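Local coordinates for ABC transporter, substrate binding protein (Polyamine) (Agrobacterium tumefaciens, PDB 4EUO) that binds gamma-aminobutyric acid selectively in the periplasm, and probably delivers it to an ABC transporter as its solute-binding component, at residues A[53-58]-A[232-237]; A[171-176]-A[309-314]. All coordinates share one frame; numbering follows the deposited sequence.

Contact 1: residues A[53-58]-A[232-237]; sequences TWDVVD and KGTKNK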
# COMPACT_ATOMS: atom_id res chain seq x y z
N THR A 53 6.59 -19.93 6.65
CA THR A 53 6.29 -20.46 5.33
C THR A 53 6.26 -19.35 4.27
O THR A 53 6.05 -19.65 3.10
CB THR A 53 5.02 -21.27 5.35
OG1 THR A 53 3.93 -20.42 5.67
CG2 THR A 53 5.10 -22.46 6.30
N TRP A 54 6.39 -18.09 4.69
CA TRP A 54 6.47 -16.95 3.76
C TRP A 54 7.91 -16.50 3.81
O TRP A 54 8.37 -16.09 4.86
CB TRP A 54 5.56 -15.82 4.24
CG TRP A 54 4.09 -16.09 4.19
CD1 TRP A 54 3.44 -17.14 3.60
CD2 TRP A 54 3.06 -15.27 4.78
NE1 TRP A 54 2.08 -17.01 3.75
CE2 TRP A 54 1.82 -15.89 4.50
CE3 TRP A 54 3.07 -14.09 5.55
CZ2 TRP A 54 0.60 -15.34 4.93
CZ3 TRP A 54 1.86 -13.54 5.96
CH2 TRP A 54 0.64 -14.17 5.66
N ASP A 55 8.64 -16.57 2.70
CA ASP A 55 10.06 -16.20 2.68
C ASP A 55 10.30 -14.71 2.43
O ASP A 55 11.21 -14.13 3.00
CB ASP A 55 10.79 -17.07 1.64
CG ASP A 55 10.63 -18.54 1.98
OD1 ASP A 55 10.95 -18.90 3.12
OD2 ASP A 55 10.10 -19.28 1.15
N VAL A 56 9.47 -14.14 1.56
CA VAL A 56 9.52 -12.71 1.29
C VAL A 56 8.08 -12.25 1.40
O VAL A 56 7.17 -12.86 0.83
CB VAL A 56 10.12 -12.37 -0.08
CG1 VAL A 56 9.99 -10.87 -0.38
CG2 VAL A 56 11.60 -12.79 -0.15
N VAL A 57 7.87 -11.17 2.16
CA VAL A 57 6.53 -10.62 2.31
C VAL A 57 6.52 -9.14 1.90
O VAL A 57 7.38 -8.37 2.30
CB VAL A 57 6.04 -10.75 3.77
CG1 VAL A 57 4.57 -10.35 3.92
CG2 VAL A 57 6.22 -12.18 4.33
N ASP A 58 5.50 -8.79 1.13
CA ASP A 58 5.26 -7.39 0.82
C ASP A 58 4.35 -6.85 1.94
O ASP A 58 3.23 -7.34 2.16
CB ASP A 58 4.59 -7.31 -0.55
CG ASP A 58 4.28 -5.91 -1.00
OD1 ASP A 58 3.63 -5.17 -0.23
OD2 ASP A 58 4.71 -5.54 -2.09
N LYS A 232 11.60 -13.68 10.30
CA LYS A 232 12.63 -14.33 11.11
C LYS A 232 12.35 -15.83 11.22
O LYS A 232 11.30 -16.24 11.73
CB LYS A 232 12.65 -13.70 12.49
CG LYS A 232 13.84 -14.22 13.34
CD LYS A 232 14.29 -13.24 14.40
CE LYS A 232 15.65 -13.58 14.96
NZ LYS A 232 16.75 -13.14 14.05
N GLY A 233 13.30 -16.63 10.74
CA GLY A 233 13.15 -18.08 10.76
C GLY A 233 12.86 -18.71 9.42
O GLY A 233 12.63 -19.92 9.35
N THR A 234 12.83 -17.92 8.32
CA THR A 234 12.67 -18.48 6.99
C THR A 234 13.70 -19.61 6.80
O THR A 234 14.84 -19.47 7.26
CB THR A 234 12.91 -17.42 5.89
OG1 THR A 234 12.99 -18.05 4.60
CG2 THR A 234 14.18 -16.60 6.15
N LYS A 235 13.31 -20.66 6.08
CA LYS A 235 14.26 -21.75 5.82
C LYS A 235 14.99 -21.49 4.51
O LYS A 235 15.87 -22.26 4.12
CB LYS A 235 13.55 -23.12 5.81
CG LYS A 235 12.49 -23.33 4.74
CD LYS A 235 12.03 -24.81 4.63
CE LYS A 235 12.93 -25.68 3.77
NZ LYS A 235 13.21 -25.11 2.42
N ASN A 236 14.60 -20.39 3.81
CA ASN A 236 15.16 -20.02 2.50
C ASN A 236 15.79 -18.60 2.58
O ASN A 236 15.54 -17.78 1.67
CB ASN A 236 14.05 -20.10 1.43
CG ASN A 236 13.35 -21.45 1.33
OD1 ASN A 236 12.10 -21.58 1.36
ND2 ASN A 236 14.15 -22.49 1.16
N LYS A 237 16.58 -18.32 3.63
CA LYS A 237 17.15 -16.98 3.88
C LYS A 237 17.97 -16.44 2.72
O LYS A 237 17.69 -15.35 2.24
CB LYS A 237 17.92 -16.90 5.19
CG LYS A 237 18.27 -15.48 5.63
CD LYS A 237 18.89 -15.48 6.99
CE LYS A 237 19.47 -14.13 7.32
NZ LYS A 237 20.13 -14.14 8.65
O HOH W 1 10.60 -20.59 5.12
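D55 reaches across to T234, the residue that opens an ST turn just before helix 237-247: the T234 hydroxyl accepts from the backbone N-H of N236 (OG1 to N 2.9 Å, N-H...O angle 155°). The same hydroxyl uses its own hydrogen for the carboxylate. Followed outward, D55 first brings CB to 3.8 Å from OG1 of T234. With CG anti to the carbonyl carbon (chi1 -59°), the carboxylate is carried toward the turn, and D55 CG lies 3.6 Å from T234 OG1. At the tip, D55 OD1 accepts from T234 OG1 at 2.7 Å, the donor standing on the anti side and 25° out of the carboxylate plane. The second oxygen, OD2, takes the backbone N-H of V4, on strand 3-6. A short acid suits this place because its two oxygens can serve different segments, while threonine supplies one oxygen that both gives and takes. Both residues are largely buried, so these bonds and one water supply partners for their polar atoms. The side chain of N236 packs beside the acid, its CB 3.7 Å from D55 OD1. That water completes the junction, accepting from the backbone N of K235 at 2.9 Å and lying 2.6 Å from D55 OD1.

Contact 2: residues A[171-176]-A[309-314]; sequences TIKSDI and YAWQAK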
# COMPACT_ATOMS: atom_id res chain seq x y z
N THR A 171 -18.78 12.04 11.85
CA THR A 171 -19.82 12.71 11.06
C THR A 171 -20.33 11.86 9.89
O THR A 171 -21.42 12.15 9.35
CB THR A 171 -19.36 14.09 10.57
OG1 THR A 171 -18.38 13.94 9.53
CG2 THR A 171 -18.86 15.01 11.68
N ILE A 172 -19.55 10.83 9.46
CA ILE A 172 -19.95 10.01 8.33
C ILE A 172 -19.90 8.53 8.65
O ILE A 172 -20.12 7.73 7.74
CB ILE A 172 -19.06 10.30 7.08
CG1 ILE A 172 -17.59 9.88 7.32
CG2 ILE A 172 -19.16 11.77 6.67
CD1 ILE A 172 -16.79 9.67 6.01
N LYS A 173 -19.63 8.17 9.92
CA LYS A 173 -19.39 6.79 10.32
C LYS A 173 -20.45 5.81 9.83
O LYS A 173 -20.09 4.74 9.34
CB LYS A 173 -19.20 6.69 11.83
CG LYS A 173 -18.48 5.41 12.26
CD LYS A 173 -18.34 5.38 13.76
CE LYS A 173 -17.51 4.21 14.21
NZ LYS A 173 -17.57 4.11 15.70
N SER A 174 -21.74 6.16 9.95
CA SER A 174 -22.80 5.22 9.54
C SER A 174 -22.87 5.03 8.04
O SER A 174 -23.55 4.12 7.56
CB SER A 174 -24.16 5.62 10.10
OG SER A 174 -24.64 6.78 9.43
N ASP A 175 -22.16 5.87 7.27
CA ASP A 175 -22.15 5.76 5.82
C ASP A 175 -20.87 5.12 5.27
O ASP A 175 -20.68 5.05 4.05
CB ASP A 175 -22.49 7.09 5.13
CG ASP A 175 -24.01 7.32 5.11
OD1 ASP A 175 -24.78 6.33 4.90
OD2 ASP A 175 -24.43 8.47 5.29
N ILE A 176 -20.04 4.59 6.17
CA ILE A 176 -18.82 3.91 5.74
C ILE A 176 -19.06 2.40 5.56
O ILE A 176 -19.62 1.73 6.46
CB ILE A 176 -17.67 4.15 6.76
CG1 ILE A 176 -17.31 5.65 6.84
CG2 ILE A 176 -16.43 3.27 6.36
CD1 ILE A 176 -16.28 6.00 7.88
N TYR A 309 -8.96 0.87 16.57
CA TYR A 309 -9.93 -0.21 16.76
C TYR A 309 -10.94 0.10 17.84
O TYR A 309 -12.11 -0.22 17.68
CB TYR A 309 -9.22 -1.56 16.96
CG TYR A 309 -8.44 -1.98 15.74
CD1 TYR A 309 -9.06 -2.13 14.50
CD2 TYR A 309 -7.06 -2.16 15.81
CE1 TYR A 309 -8.33 -2.47 13.37
CE2 TYR A 309 -6.32 -2.50 14.68
CZ TYR A 309 -6.96 -2.63 13.46
OH TYR A 309 -6.21 -2.93 12.35
N ALA A 310 -10.51 0.80 18.91
CA ALA A 310 -11.46 1.21 19.96
C ALA A 310 -12.47 2.20 19.40
O ALA A 310 -13.67 2.07 19.64
CB ALA A 310 -10.71 1.81 21.13
N TRP A 311 -12.02 3.14 18.55
CA TRP A 311 -12.94 4.09 17.96
C TRP A 311 -13.93 3.38 17.03
O TRP A 311 -15.13 3.69 17.03
CB TRP A 311 -12.17 5.21 17.22
CG TRP A 311 -13.08 5.98 16.33
CD1 TRP A 311 -13.98 6.93 16.72
CD2 TRP A 311 -13.33 5.75 14.93
NE1 TRP A 311 -14.75 7.32 15.65
CE2 TRP A 311 -14.38 6.60 14.54
CE3 TRP A 311 -12.78 4.87 13.97
CZ2 TRP A 311 -14.89 6.62 13.24
CZ3 TRP A 311 -13.28 4.90 12.68
CH2 TRP A 311 -14.34 5.75 12.33
N GLN A 312 -13.45 2.42 16.22
CA GLN A 312 -14.35 1.70 15.33
C GLN A 312 -15.48 1.02 16.11
O GLN A 312 -16.63 1.01 15.65
CB GLN A 312 -13.57 0.64 14.53
CG GLN A 312 -12.86 1.26 13.32
CD GLN A 312 -12.21 0.20 12.48
OE1 GLN A 312 -11.67 -0.77 13.00
NE2 GLN A 312 -12.19 0.38 11.16
N ALA A 313 -15.16 0.52 17.32
CA ALA A 313 -16.15 -0.20 18.15
C ALA A 313 -17.02 0.72 19.02
O ALA A 313 -18.03 0.26 19.55
CB ALA A 313 -15.44 -1.23 19.00
N LYS A 314 -16.68 2.00 19.11
CA LYS A 314 -17.43 3.00 19.90
C LYS A 314 -18.83 3.23 19.33
O LYS A 314 -19.00 3.29 18.11
CB LYS A 314 -16.62 4.31 19.99
CG LYS A 314 -17.31 5.47 20.73
CD LYS A 314 -16.36 6.65 21.00
CE LYS A 314 -15.92 7.42 19.78
NZ LYS A 314 -17.01 8.25 19.20
O HOH W 2 -17.97 6.68 17.12
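K173 sends an extended side chain over W311 to the C-terminal end of helix 301-313. In the loop 171-176, I172 comes before it and turns inward onto F134 of strand 132-135, while I172 O accepts from D175 N at 2.8 Å. K173 itself points toward the helix: CG is anti to the backbone N (chi1 -160°), and the remaining torsions are extended, laying the methylenes along the indole. K173 CE sits over one face of W311, 4.0 Å from the centroid of the six-membered ring, as a CH-pi contact; K173 NZ lies 4.4 Å from the centroid of the W311 five-membered ring and 18° off its normal, a cation-pi pair. From there K173 NZ also gives a hydrogen bond to W311 O (2.8 Å) and weak ones to the carbonyls of Q312 and K314. Lysine fits here, having greasy methylenes for the indole and a charge for the carbonyls at a helix C terminus, where the dipole would probably welcome it. Farther on, I176 N bonds to K173 O, and the I176 side chain meets F134. W311 is also held by D170, which takes its NE1, and by stacking on F166 of helix 162-170, so helix 301-313 packs against that helix and against W178 of strand 176-179.

Overall arrangement
From the N terminus the chain forms strand 3-6 and reaches 53-58, the first half of contact 1, where strand 56-60 joins the same sheet. It then passes through 171-176, the first half of contact 2, before returning at 232-237 to close contact 1 over 173 intervening residues. The last stretch, ending with helix 301-313, closes contact 2 over 132. The two loops cross, consistent with a periplasmic binding protein whose chain passes between its lobes more than once. Contact 1 ties the residue just before strand 56-60 to the loop before helix 237-247; contact 2 ties the C-terminal helix to the loop before strand 176-179. Their centres lie 36 Å apart.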